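Local structure of pectate lyase (Paenibacillus sp. 0602, 5GT5) at residues Thr89-Ile94 with Lys113-Ile117; Lys148-Ile154 with Ala172-Asp178. The protein cleaves polygalacturonate and partly methylated pectins by endo-acting elimination, as a secreted polysaccharide lyase of family 1 that probably depends on calcium. The protein carries 1 engineered substitution. All coordinates share one frame; numbering follows the deposited sequence.

Contact 1: residues Thr89-Ile94 with Lys113-Ile117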
loop_
_atom_site.group_PDB
_atom_site.type_symbol
_atom_site.label_atom_id
_atom_site.label_comp_id
_atom_site.label_asym_id
_atom_site.label_seq_id
_atom_site.Cartn_x
_atom_site.Cartn_y
_atom_site.Cartn_z
ATOM N N THR A 89 14.173 24.019 -26.506
ATOM C CA THR A 89 14.459 23.500 -25.173
ATOM C C THR A 89 14.522 21.985 -25.073
ATOM O O THR A 89 15.196 21.452 -24.177
ATOM C CB THR A 89 13.429 23.968 -24.148
ATOM O OG1 THR A 89 12.138 23.435 -24.501
ATOM C CG2 THR A 89 13.356 25.458 -24.106
ATOM N N GLY A 90 13.803 21.301 -25.959
ATOM C CA GLY A 90 13.568 19.879 -25.838
ATOM C C GLY A 90 12.609 19.631 -24.689
ATOM O O GLY A 90 12.155 20.557 -24.002
ATOM N N VAL A 91 12.315 18.359 -24.482
ATOM C CA VAL A 91 11.377 17.913 -23.448
ATOM C C VAL A 91 11.978 16.656 -22.823
ATOM O O VAL A 91 12.436 15.759 -23.524
ATOM C CB VAL A 91 9.984 17.613 -24.060
ATOM C CG1 VAL A 91 9.047 17.022 -23.034
ATOM C CG2 VAL A 91 9.369 18.887 -24.662
ATOM N N SER A 92 11.984 16.605 -21.502
ATOM C CA SER A 92 12.501 15.441 -20.778
ATOM C C SER A 92 11.386 14.629 -20.160
ATOM O O SER A 92 10.245 15.108 -20.001
ATOM C CB SER A 92 13.427 15.888 -19.647
ATOM O OG SER A 92 14.573 16.581 -20.158
ATOM N N LYS A 93 11.709 13.381 -19.842
ATOM C CA LYS A 93 10.874 12.549 -18.983
ATOM C C LYS A 93 11.701 12.195 -17.760
ATOM O O LYS A 93 12.804 11.667 -17.887
ATOM C CB LYS A 93 10.435 11.270 -19.688
ATOM C CG LYS A 93 9.519 10.448 -18.806
ATOM C CD LYS A 93 9.135 9.120 -19.439
ATOM C CE LYS A 93 8.015 9.320 -20.421
ATOM N NZ LYS A 93 7.548 8.002 -20.972
ATOM N N ILE A 94 11.171 12.510 -16.578
ATOM C CA ILE A 94 11.880 12.275 -15.318
ATOM C C ILE A 94 11.165 11.166 -14.586
ATOM O O ILE A 94 9.981 11.297 -14.252
ATOM C CB ILE A 94 11.906 13.538 -14.463
ATOM C CG1 ILE A 94 12.554 14.710 -15.233
ATOM C CG2 ILE A 94 12.639 13.236 -13.178
ATOM C CD1 ILE A 94 12.279 16.070 -14.667
ATOM N N LYS A 113 8.925 23.083 -15.832
ATOM C CA LYS A 113 8.667 23.328 -17.261
ATOM C C LYS A 113 9.435 22.377 -18.156
ATOM O O LYS A 113 10.582 22.026 -17.863
ATOM C CB LYS A 113 9.032 24.768 -17.627
ATOM C CG LYS A 113 8.163 25.817 -16.963
ATOM C CD LYS A 113 8.421 27.213 -17.588
ATOM C CE LYS A 113 9.526 27.927 -16.868
ATOM N NZ LYS A 113 10.198 28.990 -17.720
ATOM N N HIS A 114 8.782 21.950 -19.240
ATOM C CA HIS A 114 9.423 21.204 -20.331
ATOM C C HIS A 114 9.755 19.797 -19.947
ATOM O O HIS A 114 10.645 19.182 -20.539
ATOM C CB HIS A 114 10.658 21.934 -20.904
ATOM C CG HIS A 114 10.415 23.396 -21.087
ATOM N ND1 HIS A 114 11.393 24.352 -20.888
ATOM C CD2 HIS A 114 9.268 24.062 -21.347
ATOM C CE1 HIS A 114 10.857 25.553 -21.072
ATOM N NE2 HIS A 114 9.575 25.403 -21.362
ATOM N N ALA A 115 9.030 19.263 -18.966
ATOM C CA ALA A 115 9.275 17.872 -18.537
ATOM C C ALA A 115 8.051 17.162 -18.019
ATOM O O ALA A 115 7.239 17.739 -17.294
ATOM C CB ALA A 115 10.410 17.757 -17.507
ATOM N N ALA A 116 7.960 15.881 -18.368
ATOM C CA ALA A 116 6.978 14.962 -17.785
ATOM C C ALA A 116 7.595 14.246 -16.594
ATOM O O ALA A 116 8.789 13.929 -16.606
ATOM C CB ALA A 116 6.585 13.901 -18.822
ATOM N N ILE A 117 6.779 13.983 -15.576
ATOM C CA ILE A 117 7.191 13.183 -14.409
ATOM C C ILE A 117 6.460 11.852 -14.433
ATOM O O ILE A 117 5.235 11.808 -14.587
ATOM C CB ILE A 117 6.929 13.892 -13.093
ATOM C CG1 ILE A 117 7.823 15.145 -13.015
ATOM C CG2 ILE A 117 7.229 12.924 -11.878
ATOM C CD1 ILE A 117 7.605 15.960 -11.786
#
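Ser92, Lys93 and Ile94 run parallel to Ala115, Ala116 and Ile117 in register, their axes 4.6 Å apart at closest and turned by 22°, as neighbouring rungs of the parallel beta-helix of family 1 pectate lyases. Three backbone bonds join the rungs: Ser92 N to His114 O, Ala116 N to Ser92 O and Ile94 N to Ala116 O, the last 2.8 Å long and nearly straight at the hydrogen (169°). The CA of Val91 also leans on His114 O (3.3 Å). Ser92, Ile94, Ala115 and Ile117 share one face of the sheet, while Lys93 and Ala116 lie on the other. On the first face the CD1 end of Ile94 reaches Ala115 CB at 3.8 Å. Before the strands, Thr89 closes a helix and crosses the His114 side chain at about a right angle, its OG1 above one ring face near the rim. With chi1 at 64°, Thr89 OG1 sits between the backbone N and the carbonyl carbon and hydrogen-bonds to Gly90 O at 2.9 Å. A valine here would probably leave Gly90 O without its hydroxyl partner and this turn less firmly fixed. The His114 ring is held by hydrogen bonds from ND1 to Glu64 OE2 and from NE2 to Glu134 OE1, and Lys113 CB lies over the centre of its opposite face.

Contact 2: residues Lys148-Ile154 with Ala172-Asp178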
loop_
_atom_site.group_PDB
_atom_site.type_symbol
_atom_site.label_atom_id
_atom_site.label_comp_id
_atom_site.label_asym_id
_atom_site.label_seq_id
_atom_site.Cartn_x
_atom_site.Cartn_y
_atom_site.Cartn_z
ATOM N N LYS A 148 0.674 11.211 -30.595
ATOM C CA LYS A 148 2.082 10.936 -30.844
ATOM C C LYS A 148 2.999 11.222 -29.653
ATOM O O LYS A 148 3.702 10.325 -29.172
ATOM C CB LYS A 148 2.602 11.690 -32.069
ATOM C CG LYS A 148 4.004 11.240 -32.463
ATOM C CD LYS A 148 4.463 11.884 -33.736
ATOM C CE LYS A 148 5.783 11.271 -34.184
ATOM N NZ LYS A 148 5.589 9.834 -34.547
ATOM N N ASN A 149 2.989 12.460 -29.166
ATOM C CA ASN A 149 4.044 12.864 -28.227
ATOM C C ASN A 149 3.988 12.164 -26.873
ATOM O O ASN A 149 5.031 11.923 -26.237
ATOM C CB ASN A 149 4.009 14.372 -27.986
ATOM C CG ASN A 149 4.368 15.170 -29.223
ATOM O OD1 ASN A 149 4.279 14.661 -30.361
ATOM N ND2 ASN A 149 4.774 16.422 -29.015
ATOM N N ASP A 150 2.779 11.871 -26.416
ATOM C CA ASP A 150 2.567 11.179 -25.137
ATOM C C ASP A 150 3.163 11.951 -23.968
ATOM O O ASP A 150 3.698 11.353 -23.036
ATOM C CB ASP A 150 3.119 9.740 -25.173
ATOM C CG ASP A 150 2.445 8.866 -26.215
ATOM O OD1 ASP A 150 1.275 9.113 -26.590
ATOM O OD2 ASP A 150 3.096 7.904 -26.665
ATOM N N TRP A 151 3.116 13.284 -24.020
ATOM C CA TRP A 151 3.575 14.098 -22.899
ATOM C C TRP A 151 2.470 14.343 -21.887
ATOM O O TRP A 151 1.425 14.915 -22.250
ATOM C CB TRP A 151 4.041 15.474 -23.385
ATOM C CG TRP A 151 5.152 15.551 -24.405
ATOM C CD1 TRP A 151 6.110 14.603 -24.712
ATOM C CD2 TRP A 151 5.421 16.685 -25.233
ATOM N NE1 TRP A 151 6.964 15.102 -25.686
ATOM C CE2 TRP A 151 6.551 16.364 -26.025
ATOM C CE3 TRP A 151 4.812 17.935 -25.391
ATOM C CZ2 TRP A 151 7.101 17.271 -26.940
ATOM C CZ3 TRP A 151 5.346 18.826 -26.307
ATOM C CH2 TRP A 151 6.464 18.479 -27.088
ATOM N N ASP A 152 2.672 13.923 -20.637
ATOM C CA ASP A 152 1.713 14.107 -19.549
ATOM C C ASP A 152 2.460 14.741 -18.404
ATOM O O ASP A 152 3.643 14.440 -18.215
ATOM C CB ASP A 152 1.177 12.741 -19.088
ATOM C CG ASP A 152 0.844 11.830 -20.251
ATOM O OD1 ASP A 152 -0.246 11.961 -20.800
ATOM O OD2 ASP A 152 1.680 10.968 -20.605
ATOM N N TYR A 153 1.849 15.611 -17.604
ATOM C CA TYR A 153 2.621 16.199 -16.517
ATOM C C TYR A 153 3.037 15.165 -15.468
ATOM O O TYR A 153 4.180 15.130 -15.055
ATOM C CB TYR A 153 1.870 17.341 -15.845
ATOM C CG TYR A 153 1.858 18.609 -16.628
ATOM C CD1 TYR A 153 3.060 19.290 -16.885
ATOM C CD2 TYR A 153 0.672 19.174 -17.052
ATOM C CE1 TYR A 153 3.044 20.480 -17.592
ATOM C CE2 TYR A 153 0.653 20.373 -17.757
ATOM C CZ TYR A 153 1.846 21.010 -17.998
ATOM O OH TYR A 153 1.818 22.190 -18.722
ATOM N N ILE A 154 2.092 14.358 -15.006
ATOM C CA ILE A 154 2.410 13.325 -14.002
ATOM C C ILE A 154 1.690 12.051 -14.397
ATOM O O ILE A 154 0.476 12.076 -14.680
ATOM C CB ILE A 154 1.968 13.727 -12.585
ATOM C CG1 ILE A 154 2.676 15.013 -12.160
ATOM C CG2 ILE A 154 2.267 12.600 -11.589
ATOM C CD1 ILE A 154 2.212 15.546 -10.786
ATOM N N ALA A 172 -1.431 20.550 -21.382
ATOM C CA ALA A 172 -0.533 19.459 -21.716
ATOM C C ALA A 172 -0.972 18.831 -23.024
ATOM O O ALA A 172 -2.162 18.774 -23.336
ATOM C CB ALA A 172 -0.521 18.383 -20.601
ATOM N N TYR A 173 0.007 18.332 -23.763
ATOM C CA TYR A 173 -0.252 17.625 -25.001
ATOM C C TYR A 173 -1.241 16.490 -24.781
ATOM O O TYR A 173 -2.222 16.365 -25.525
ATOM C CB TYR A 173 1.074 17.128 -25.590
ATOM C CG TYR A 173 0.986 16.406 -26.912
ATOM C CD1 TYR A 173 0.592 15.071 -26.955
ATOM C CD2 TYR A 173 1.290 17.045 -28.116
ATOM C CE1 TYR A 173 0.506 14.378 -28.151
ATOM C CE2 TYR A 173 1.246 16.334 -29.333
ATOM C CZ TYR A 173 0.827 15.014 -29.338
ATOM O OH TYR A 173 0.777 14.293 -30.506
ATOM N N ASP A 174 -0.978 15.665 -23.772
ATOM C CA ASP A 174 -1.871 14.560 -23.427
ATOM C C ASP A 174 -2.486 14.833 -22.055
ATOM O O ASP A 174 -3.204 15.815 -21.883
ATOM C CB ASP A 174 -1.066 13.240 -23.501
ATOM C CG ASP A 174 -1.908 11.985 -23.528
ATOM O OD1 ASP A 174 -3.144 12.055 -23.608
ATOM O OD2 ASP A 174 -1.287 10.890 -23.540
ATOM N N GLY A 175 -2.208 14.005 -21.066
ATOM C CA GLY A 175 -2.906 14.133 -19.792
ATOM C C GLY A 175 -2.244 15.020 -18.754
ATOM O O GLY A 175 -1.053 15.367 -18.826
ATOM N N LEU A 176 -3.029 15.365 -17.747
ATOM C CA LEU A 176 -2.537 16.190 -16.649
ATOM C C LEU A 176 -1.989 15.307 -15.546
ATOM O O LEU A 176 -0.787 15.356 -15.269
ATOM C CB LEU A 176 -3.651 17.088 -16.132
ATOM C CG LEU A 176 -4.260 18.000 -17.194
ATOM C CD1 LEU A 176 -5.416 18.829 -16.576
ATOM C CD2 LEU A 176 -3.194 18.902 -17.799
ATOM N N VAL A 177 -2.839 14.523 -14.886
ATOM C CA VAL A 177 -2.338 13.517 -13.947
ATOM C C VAL A 177 -3.079 12.231 -14.269
ATOM O O VAL A 177 -4.315 12.172 -14.170
ATOM C CB VAL A 177 -2.549 13.868 -12.451
ATOM C CG1 VAL A 177 -1.960 12.762 -11.572
ATOM C CG2 VAL A 177 -1.907 15.231 -12.100
ATOM N N ASP A 178 -2.337 11.209 -14.697
ATOM C CA ASP A 178 -2.872 9.907 -15.086
ATOM C C ASP A 178 -2.410 8.879 -14.096
ATOM O O ASP A 178 -1.306 8.983 -13.517
ATOM C CB ASP A 178 -2.382 9.525 -16.459
ATOM C CG ASP A 178 -2.936 10.424 -17.560
ATOM O OD1 ASP A 178 -3.945 11.123 -17.349
ATOM O OD2 ASP A 178 -2.347 10.421 -18.675
HETATM O O HOH W 1 1.797 15.342 -32.569
HETATM O O HOH W 2 0.792 9.553 -22.694
#
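Tyr173 lies flat against Asn149 where two successive turns of the parallel beta-helix meet, a short way along from the probable calcium site. Its CG is anti to the backbone N (chi1 -178°), which carries the ring across to Asn149, whose CB stands over one face, 3.4 Å from the Tyr173 ring centroid, in a CH-pi contact, its amide stacked nearly parallel to the ring. Tyr173 OH accepts two backbone bonds, from Lys148 N (3.1 Å) and Asn149 N (3.2 Å). Asn149 ND2 is hydrogen-bonded to Glu137 OE2. Trp151 CE3 packs obliquely on Tyr173 CB, with its NE1 bound to Asn78 O. Tyr153 presents a ring edge to Leu176 CD2.

Asp152, Asp174 and Asp178, the likely calcium ligands, form an acidic cluster: Asp152 OD1 lies 3.4 Å from Asp178 OD2 and, in one of two Asp174 conformers, 3.1 Å from Asp174 OD2, the carboxylate planes of Asp152 and Asp174 49° apart. In that conformer Lys245 pairs with Asp174 OD1; Leu248 N donates to Asp178 OD1. A water between Asp152 OD2 and Asp174 OD2 has more acceptors around it than protons. Asp152 CG lies beside its backbone N (chi1 -43°), bringing Asp152 OD1, through its anti lone pair, to Gly175 N at 2.8 Å.

In the fold
Along the chain contact 1 closes before contact 2 opens, and their centres lie 11 Å apart. Both feed one sheet of the beta-helix, in which strands 92-97, 115-120, 154-157 and 177-180 follow each other in parallel; contact 1 joins the first two and contact 2 the last two. The middle step joins the contacts directly: Ile117 N probably donates to Tyr153 O (2.9 Å), and Ala116 CB packs on Asp152 O. Past that step, Val91 CG2 also meets Trp151 CZ2. The side chain of Ala116 comes within about 6 Å of that of Asp152, so contact 1 borders the probable calcium site. Contact 2 supplies its aspartates, Asp174 lying about 5 Å, side chain to side chain, from the likely catalytic Arg276.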